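Local coordinates for ABC transporter, substrate binding protein (Aeropyrum pernix, PDB 3EAF) that probably captures a small solute outside the membrane and hands it to an ABC transporter, and binds a magnesium ion, at residues F257-F262 against I286-V291; S210-L215 against L228-W233. One frame throughout, in Å; residues are numbered along the deposited sequence.

Contact 1. Residues F257-F262 against I286-V291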
ATOM      1  N   PHE A 257       7.947  -0.211  -2.705  1.00  8.41           N
ATOM      2  CA  PHE A 257       8.589  -1.526  -2.671  1.00  8.45           C
ATOM      3  C   PHE A 257       9.106  -1.873  -4.055  1.00  8.95           C
ATOM      4  O   PHE A 257       8.417  -1.640  -5.057  1.00  9.28           O
ATOM      5  CB  PHE A 257       7.585  -2.608  -2.233  1.00  8.20           C
ATOM      6  CG  PHE A 257       6.643  -2.159  -1.144  1.00  7.27           C
ATOM      7  CD1 PHE A 257       7.027  -2.217   0.191  1.00  7.04           C
ATOM      8  CD2 PHE A 257       5.380  -1.667  -1.459  1.00  7.09           C
ATOM      9  CE1 PHE A 257       6.177  -1.796   1.195  1.00  7.16           C
ATOM     10  CE2 PHE A 257       4.515  -1.247  -0.458  1.00  7.71           C
ATOM     11  CZ  PHE A 257       4.918  -1.304   0.872  1.00  8.11           C
ATOM     12  N   ILE A 258      10.312  -2.439  -4.106  1.00  9.18           N
ATOM     13  CA  ILE A 258      10.897  -2.910  -5.360  1.00  9.33           C
ATOM     14  C   ILE A 258      10.073  -4.073  -5.933  1.00  9.46           C
ATOM     15  O   ILE A 258       9.599  -4.933  -5.182  1.00  9.65           O
ATOM     16  CB  ILE A 258      12.403  -3.294  -5.168  1.00  9.66           C
ATOM     17  CG1 ILE A 258      13.161  -3.287  -6.503  1.00  9.99           C
ATOM     18  CG2 ILE A 258      12.565  -4.642  -4.443  1.00  9.07           C
ATOM     19  CD1 ILE A 258      13.237  -1.915  -7.190  1.00 11.42           C
ATOM     20  N   TYR A 259       9.856  -4.067  -7.247  1.00  9.30           N
ATOM     21  CA  TYR A 259       9.166  -5.171  -7.916  1.00  9.46           C
ATOM     22  C   TYR A 259      10.128  -6.349  -7.983  1.00 10.07           C
ATOM     23  O   TYR A 259      11.339  -6.136  -8.115  1.00  9.89           O
ATOM     24  CB  TYR A 259       8.796  -4.817  -9.356  1.00  8.75           C
ATOM     25  CG  TYR A 259       7.666  -3.834  -9.579  1.00  8.80           C
ATOM     26  CD1 TYR A 259       7.294  -2.904  -8.604  1.00  7.31           C
ATOM     27  CD2 TYR A 259       6.997  -3.811 -10.802  1.00  8.01           C
ATOM     28  CE1 TYR A 259       6.266  -1.988  -8.842  1.00  7.62           C
ATOM     29  CE2 TYR A 259       5.979  -2.912 -11.049  1.00  8.90           C
ATOM     30  CZ  TYR A 259       5.616  -2.003 -10.068  1.00  8.13           C
ATOM     31  OH  TYR A 259       4.609  -1.120 -10.335  1.00  8.85           O
ATOM     32  N   PRO A 260       9.604  -7.594  -7.907  1.00 10.75           N
ATOM     33  CA  PRO A 260      10.491  -8.753  -8.107  1.00 11.49           C
ATOM     34  C   PRO A 260      11.354  -8.674  -9.388  1.00 12.40           C
ATOM     35  O   PRO A 260      12.527  -9.030  -9.344  1.00 12.10           O
ATOM     36  CB  PRO A 260       9.516  -9.938  -8.167  1.00 11.44           C
ATOM     37  CG  PRO A 260       8.356  -9.500  -7.333  1.00 11.28           C
ATOM     38  CD  PRO A 260       8.217  -8.010  -7.618  1.00 10.65           C
HETATM   39  N   MSE A 261      10.784  -8.194 -10.496  1.00 13.91           N
HETATM   40  CA  MSE A 261      11.512  -8.061 -11.774  1.00 16.52           C
HETATM   41  C   MSE A 261      12.708  -7.093 -11.760  1.00 15.54           C
HETATM   42  O   MSE A 261      13.583  -7.174 -12.627  1.00 15.96           O
HETATM   43  CB  MSE A 261      10.557  -7.674 -12.914  1.00 16.05           C
HETATM   44  CG  MSE A 261       9.828  -6.352 -12.694  1.00 18.45           C
HETATM   45 SE   MSE A 261       8.790  -5.765 -14.238  1.00 23.15          SE
HETATM   46  CE  MSE A 261       7.754  -7.363 -14.644  1.00 22.44           C
ATOM     47  N   PHE A 262      12.737  -6.171 -10.798  1.00 15.26           N
ATOM     48  CA  PHE A 262      13.889  -5.271 -10.624  1.00 15.01           C
ATOM     49  C   PHE A 262      14.738  -5.670  -9.407  1.00 15.09           C
ATOM     50  O   PHE A 262      15.658  -4.948  -9.009  1.00 15.62           O
ATOM     51  CB  PHE A 262      13.440  -3.802 -10.476  1.00 14.82           C
ATOM     52  CG  PHE A 262      12.539  -3.310 -11.582  1.00 14.46           C
ATOM     53  CD1 PHE A 262      12.904  -3.443 -12.918  1.00 14.02           C
ATOM     54  CD2 PHE A 262      11.326  -2.698 -11.278  1.00 14.67           C
ATOM     55  CE1 PHE A 262      12.071  -2.986 -13.940  1.00 14.96           C
ATOM     56  CE2 PHE A 262      10.481  -2.236 -12.294  1.00 15.10           C
ATOM     57  CZ  PHE A 262      10.857  -2.379 -13.628  1.00 14.79           C
ATOM     58  N   ILE A 286       4.885 -14.587  -8.363  1.00 18.35           N
ATOM     59  CA  ILE A 286       5.464 -13.638  -7.413  1.00 16.85           C
ATOM     60  C   ILE A 286       5.532 -12.264  -8.074  1.00 15.79           C
ATOM     61  O   ILE A 286       6.241 -12.070  -9.063  1.00 15.55           O
ATOM     62  CB  ILE A 286       6.852 -14.105  -6.912  1.00 16.82           C
ATOM     63  CG1 ILE A 286       6.764 -15.514  -6.295  1.00 17.01           C
ATOM     64  CG2 ILE A 286       7.469 -13.092  -5.936  1.00 16.74           C
ATOM     65  CD1 ILE A 286       5.834 -15.631  -5.084  1.00 15.84           C
ATOM     66  N   ASN A 287       4.769 -11.325  -7.526  1.00 14.08           N
ATOM     67  CA  ASN A 287       4.639  -9.988  -8.094  1.00 12.49           C
ATOM     68  C   ASN A 287       4.615  -8.947  -6.978  1.00 11.19           C
ATOM     69  O   ASN A 287       4.710  -9.299  -5.804  1.00 10.57           O
ATOM     70  CB  ASN A 287       3.379  -9.900  -8.970  1.00 12.72           C
ATOM     71  CG  ASN A 287       2.110 -10.331  -8.230  1.00 13.16           C
ATOM     72  OD1 ASN A 287       1.845  -9.897  -7.109  1.00 13.61           O
ATOM     73  ND2 ASN A 287       1.329 -11.192  -8.857  1.00 13.95           N
ATOM     74  N   LEU A 288       4.485  -7.673  -7.345  1.00 10.05           N
ATOM     75  CA  LEU A 288       4.416  -6.580  -6.363  1.00  8.91           C
ATOM     76  C   LEU A 288       3.370  -6.797  -5.252  1.00  8.70           C
ATOM     77  O   LEU A 288       3.629  -6.510  -4.078  1.00  8.48           O
ATOM     78  CB  LEU A 288       4.153  -5.249  -7.075  1.00  8.87           C
ATOM     79  CG  LEU A 288       3.814  -4.051  -6.184  1.00  8.78           C
ATOM     80  CD1 LEU A 288       5.025  -3.644  -5.339  1.00  7.17           C
ATOM     81  CD2 LEU A 288       3.291  -2.885  -7.021  1.00  8.50           C
ATOM     82  N   ARG A 289       2.195  -7.305  -5.618  1.00  8.04           N
ATOM     83  CA  ARG A 289       1.109  -7.493  -4.642  1.00  7.43           C
ATOM     84  C   ARG A 289       1.496  -8.531  -3.599  1.00  7.41           C
ATOM     85  O   ARG A 289       1.244  -8.354  -2.407  1.00  7.03           O
ATOM     86  CB  ARG A 289      -0.201  -7.883  -5.340  1.00  7.41           C
ATOM     87  CG  ARG A 289      -0.660  -6.917  -6.446  1.00  6.79           C
ATOM     88  CD  ARG A 289      -0.468  -5.453  -6.044  1.00  8.06           C
ATOM     89  NE  ARG A 289      -0.736  -4.532  -7.148  1.00  7.25           N
ATOM     90  CZ  ARG A 289      -0.537  -3.223  -7.096  1.00  6.57           C
ATOM     91  NH1 ARG A 289      -0.052  -2.660  -5.994  1.00  5.39           N
ATOM     92  NH2 ARG A 289      -0.830  -2.474  -8.151  1.00  6.66           N
ATOM     93  N   VAL A 290       2.125  -9.608  -4.064  1.00  7.37           N
ATOM     94  CA  VAL A 290       2.702 -10.629  -3.194  1.00  7.27           C
ATOM     95  C   VAL A 290       3.743 -10.014  -2.249  1.00  6.93           C
ATOM     96  O   VAL A 290       3.739 -10.299  -1.050  1.00  7.09           O
ATOM     97  CB  VAL A 290       3.300 -11.801  -4.021  1.00  7.39           C
ATOM     98  CG1 VAL A 290       3.956 -12.851  -3.112  1.00  7.90           C
ATOM     99  CG2 VAL A 290       2.215 -12.455  -4.881  1.00  7.57           C
ATOM    100  N   VAL A 291       4.611  -9.157  -2.780  1.00  6.47           N
ATOM    101  CA  VAL A 291       5.581  -8.446  -1.944  1.00  6.28           C
ATOM    102  C   VAL A 291       4.876  -7.632  -0.846  1.00  6.42           C
ATOM    103  O   VAL A 291       5.277  -7.668   0.313  1.00  6.66           O
ATOM    104  CB  VAL A 291       6.508  -7.528  -2.785  1.00  6.54           C
ATOM    105  CG1 VAL A 291       7.458  -6.744  -1.884  1.00  5.72           C
ATOM    106  CG2 VAL A 291       7.291  -8.347  -3.817  1.00  5.73           C
TER

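Contact 2. Residues S210-L215 against L228-W233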
ATOM      1  N   SER A 210      -7.763  -1.875 -11.693  1.00  8.95           N
ATOM      2  CA  SER A 210      -8.864  -2.124 -12.632  1.00  9.50           C
ATOM      3  C   SER A 210      -9.366  -0.844 -13.292  1.00  9.37           C
ATOM      4  O   SER A 210      -9.404  -0.751 -14.512  1.00  9.84           O
ATOM      5  CB  SER A 210     -10.022  -2.859 -11.944  1.00  9.58           C
ATOM      6  OG  SER A 210      -9.594  -4.138 -11.511  1.00 11.98           O
ATOM      7  N   SER A 211      -9.751   0.139 -12.491  1.00  9.37           N
ATOM      8  CA  SER A 211     -10.232   1.400 -13.055  1.00  9.64           C
ATOM      9  C   SER A 211      -9.099   2.290 -13.576  1.00  9.61           C
ATOM     10  O   SER A 211      -9.279   2.977 -14.580  1.00  9.74           O
ATOM     11  CB  SER A 211     -11.125   2.152 -12.065  1.00  9.52           C
ATOM     12  OG  SER A 211     -10.444   2.422 -10.860  1.00  9.94           O
ATOM     13  N   CYS A 212      -7.941   2.275 -12.909  1.00  9.56           N
ATOM     14  CA  CYS A 212      -6.765   3.018 -13.396  1.00 10.06           C
ATOM     15  C   CYS A 212      -6.398   2.611 -14.815  1.00 10.16           C
ATOM     16  O   CYS A 212      -6.140   3.460 -15.665  1.00 10.71           O
ATOM     17  CB  CYS A 212      -5.550   2.803 -12.495  1.00 10.04           C
ATOM     18  SG  CYS A 212      -5.588   3.689 -10.928  1.00 11.42           S
ATOM     19  N   SER A 213      -6.358   1.306 -15.062  1.00 10.25           N
ATOM     20  CA  SER A 213      -6.011   0.782 -16.383  1.00 10.32           C
ATOM     21  C   SER A 213      -7.069   1.096 -17.447  1.00 10.45           C
ATOM     22  O   SER A 213      -6.731   1.479 -18.571  1.00 10.73           O
ATOM     23  CB  SER A 213      -5.751  -0.717 -16.306  1.00 10.22           C
ATOM     24  OG  SER A 213      -4.702  -0.980 -15.392  1.00 10.50           O
ATOM     25  N   LEU A 214      -8.340   0.939 -17.089  1.00 10.46           N
ATOM     26  CA  LEU A 214      -9.442   1.321 -17.969  1.00 10.59           C
ATOM     27  C   LEU A 214      -9.350   2.795 -18.379  1.00 10.66           C
ATOM     28  O   LEU A 214      -9.604   3.143 -19.536  1.00 10.74           O
ATOM     29  CB  LEU A 214     -10.794   1.046 -17.302  1.00 10.38           C
ATOM     30  CG  LEU A 214     -11.306  -0.399 -17.247  1.00 10.13           C
ATOM     31  CD1 LEU A 214     -12.594  -0.434 -16.457  1.00  9.87           C
ATOM     32  CD2 LEU A 214     -11.530  -0.973 -18.633  1.00  9.29           C
ATOM     33  N   LEU A 215      -8.983   3.642 -17.421  1.00 10.74           N
ATOM     34  CA  LEU A 215      -8.827   5.079 -17.645  1.00 11.30           C
ATOM     35  C   LEU A 215      -7.649   5.378 -18.570  1.00 11.35           C
ATOM     36  O   LEU A 215      -7.785   6.151 -19.512  1.00 11.60           O
ATOM     37  CB  LEU A 215      -8.654   5.826 -16.313  1.00 11.03           C
ATOM     38  CG  LEU A 215      -8.531   7.358 -16.382  1.00 11.52           C
ATOM     39  CD1 LEU A 215      -9.855   8.002 -16.779  1.00  9.42           C
ATOM     40  CD2 LEU A 215      -8.040   7.926 -15.041  1.00 11.76           C
ATOM     41  N   LEU A 228      -0.365   9.678 -17.245  1.00 11.01           N
ATOM     42  CA  LEU A 228      -1.110   9.155 -16.101  1.00 10.19           C
ATOM     43  C   LEU A 228      -0.161   8.721 -14.984  1.00  9.54           C
ATOM     44  O   LEU A 228       0.791   7.972 -15.221  1.00  9.16           O
ATOM     45  CB  LEU A 228      -2.017   7.992 -16.523  1.00  9.75           C
ATOM     46  CG  LEU A 228      -2.789   7.187 -15.464  1.00 10.35           C
ATOM     47  CD1 LEU A 228      -3.732   8.044 -14.622  1.00 10.12           C
ATOM     48  CD2 LEU A 228      -3.575   6.076 -16.137  1.00 10.55           C
ATOM     49  N   LEU A 229      -0.414   9.216 -13.775  1.00  8.73           N
ATOM     50  CA  LEU A 229       0.294   8.739 -12.591  1.00  8.47           C
ATOM     51  C   LEU A 229      -0.706   8.074 -11.657  1.00  8.15           C
ATOM     52  O   LEU A 229      -1.742   8.654 -11.340  1.00  8.42           O
ATOM     53  CB  LEU A 229       1.001   9.890 -11.866  1.00  8.37           C
ATOM     54  CG  LEU A 229       1.714   9.569 -10.536  1.00  8.46           C
ATOM     55  CD1 LEU A 229       3.035   8.796 -10.728  1.00  6.37           C
ATOM     56  CD2 LEU A 229       1.959  10.843  -9.729  1.00  8.40           C
ATOM     57  N   THR A 230      -0.395   6.862 -11.205  1.00  8.00           N
ATOM     58  CA  THR A 230      -1.296   6.164 -10.284  1.00  7.26           C
ATOM     59  C   THR A 230      -0.663   5.955  -8.928  1.00  7.34           C
ATOM     60  O   THR A 230       0.560   5.828  -8.800  1.00  7.58           O
ATOM     61  CB  THR A 230      -1.769   4.773 -10.801  1.00  7.32           C
ATOM     62  OG1 THR A 230      -0.748   3.791 -10.572  1.00  5.64           O
ATOM     63  CG2 THR A 230      -2.146   4.811 -12.280  1.00  7.44           C
ATOM     64  N   ASN A 231      -1.519   5.892  -7.917  1.00  7.12           N
ATOM     65  CA  ASN A 231      -1.126   5.400  -6.616  1.00  7.21           C
ATOM     66  C   ASN A 231      -0.630   3.960  -6.719  1.00  6.99           C
ATOM     67  O   ASN A 231      -0.831   3.305  -7.745  1.00  6.51           O
ATOM     68  CB  ASN A 231      -2.289   5.509  -5.640  1.00  6.89           C
ATOM     69  CG  ASN A 231      -3.368   4.487  -5.899  1.00  8.03           C
ATOM     70  OD1 ASN A 231      -3.483   3.528  -5.156  1.00  8.22           O
ATOM     71  ND2 ASN A 231      -4.177   4.697  -6.948  1.00  7.23           N
ATOM     72  N   VAL A 232       0.010   3.487  -5.651  1.00  7.11           N
ATOM     73  CA  VAL A 232       0.630   2.151  -5.602  1.00  7.56           C
ATOM     74  C   VAL A 232      -0.297   0.981  -6.004  1.00  7.83           C
ATOM     75  O   VAL A 232       0.148   0.037  -6.664  1.00  7.94           O
ATOM     76  CB  VAL A 232       1.337   1.886  -4.223  1.00  7.68           C
ATOM     77  CG1 VAL A 232       0.353   2.019  -3.046  1.00  8.34           C
ATOM     78  CG2 VAL A 232       2.043   0.520  -4.212  1.00  7.21           C
ATOM     79  N   TRP A 233      -1.573   1.056  -5.616  1.00  7.76           N
ATOM     80  CA  TRP A 233      -2.534  -0.016  -5.909  1.00  7.19           C
ATOM     81  C   TRP A 233      -3.122   0.059  -7.323  1.00  7.20           C
ATOM     82  O   TRP A 233      -3.943  -0.780  -7.694  1.00  7.06           O
ATOM     83  CB  TRP A 233      -3.658  -0.057  -4.858  1.00  6.75           C
ATOM     84  CG  TRP A 233      -3.177  -0.251  -3.441  1.00  6.23           C
ATOM     85  CD1 TRP A 233      -3.136   0.693  -2.456  1.00  5.73           C
ATOM     86  CD2 TRP A 233      -2.659  -1.457  -2.856  1.00  6.10           C
ATOM     87  NE1 TRP A 233      -2.635   0.154  -1.295  1.00  5.15           N
ATOM     88  CE2 TRP A 233      -2.335  -1.165  -1.512  1.00  5.31           C
ATOM     89  CE3 TRP A 233      -2.454  -2.761  -3.330  1.00  5.63           C
ATOM     90  CZ2 TRP A 233      -1.803  -2.124  -0.641  1.00  5.29           C
ATOM     91  CZ3 TRP A 233      -1.931  -3.715  -2.461  1.00  5.51           C
ATOM     92  CH2 TRP A 233      -1.612  -3.390  -1.132  1.00  5.40           C
TER

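Contact 1. Residues F257-F262 against I286-V291
Leu288 sets its CG anti to the backbone N (chi1 170°), and Tyr259 turns its own CG beside its backbone N (chi1 -73°); the two side chains then cross at a slant. Leu288 CB stands over one face of the phenol ring, displaced toward the rim, while its methyls meet the CD1 and CE1 side of the ring: CD1 lies 4.0 Å from Tyr259 CD1, and CD2 comes to 3.6 Å from Tyr259 CE1. CD1 also approaches the carbonyl O of Phe257 at 3.9 Å. On its other flank CD2 sits over the guanidinium of Arg289, whose NE forms a salt bridge with Asp236.

Pro260 covers the start of helix 288-304. Its CG rests 3.9 Å from Val291 CG2, and its CD is 3.8 Å from Leu288 N, so an apolar ring lies against the first turn. Leu288 N itself is held by Glu237. The helix begins with a true N-cap, Asn287, whose OD1 accepts from Val290 N at 3.1 Å with a nearly straight N-H...O angle of 165°. The fold is that of a periplasmic binding protein, two lobes each built on a beta-sheet, and this contact fastens the loop after strand 251-255 to the head of that helix.

Farther along, Val291 CG1 meets Phe257 CB at 4.2 Å. Ile286, which packs on helix 267-278 as well, brings CG2 to 4.0 Å from Pro260 CG. The carbonyl O of Ile258 is buried here without a polar partner in the model.

Contact 2. Residues S210-L215 against L228-W233
Cys212 meets Thr230 where helix 209-222 lies against strand 227-230, the second half of the beta-alpha-beta unit that starts with strand 202-205. The short axes of 210-215 and 228-230 run almost exactly antiparallel, at 176°, and approach to 10.0 Å, as expected for a crossover helix packed on the sheet that its flanking strands belong to.

The closer part of the contact is small and mostly apolar. Cys212 SG, placed beside its backbone N by a chi1 of -75°, lies 3.9 Å from Thr230 CG2, and that methyl is also 4.0 Å from Cys212 CB. Two residues back along the strand from Thr230, Leu228 brings CD2 to 3.7 Å from the carbonyl O of Cys212. Cys212 also packs on Cys205, and Leu228 on Val203, which ties both residues to the neighbouring strand.

Packing is looser at the two ends. Leu215 and Leu228 touch just through their terminal methyls, CD2 to CD1 at 4.3 Å. Toward the end of the strand, Cys212 SG passes the amide of Asn231 without a bond. That amide is engaged with other parts of the lobe: ND2 donates to the carbonyls of Cys205, at the end of strand 202-205, and of Asn207 just beyond it, and OD1 accepts from the hydroxyl of Tyr154. The helix face turned from the strand carries Ser210, which is partly exposed and bonds through OG to Asp19, and Leu214, also partly exposed.

As the strand gives way to loop, Thr230 OG1 donates to the carbonyl O of Asn231 at 2.9 Å. An Asx turn follows: Trp233 N reaches Asn231 OD1 at 3.2 Å from above the carbonyl plane, 61° out of it.

Contact 2 closes before contact 1 opens along the chain, and their centres lie about 17 Å apart. Strand 227-230, used in contact 2, pairs in parallel with strand 251-255 in the seven-stranded sheet; contact 2 packs a helix on one strand, and contact 1 involves the loop that leaves the next strand of the same sheet. They also touch directly: Arg289 NH1, in the first turn of helix 288-304, lies 2.8 Å from Val232 O, a probable hydrogen bond, which would tie helix 288-304 to the loop beyond strand 227-230, linking the two contacts within the same binding-protein fold.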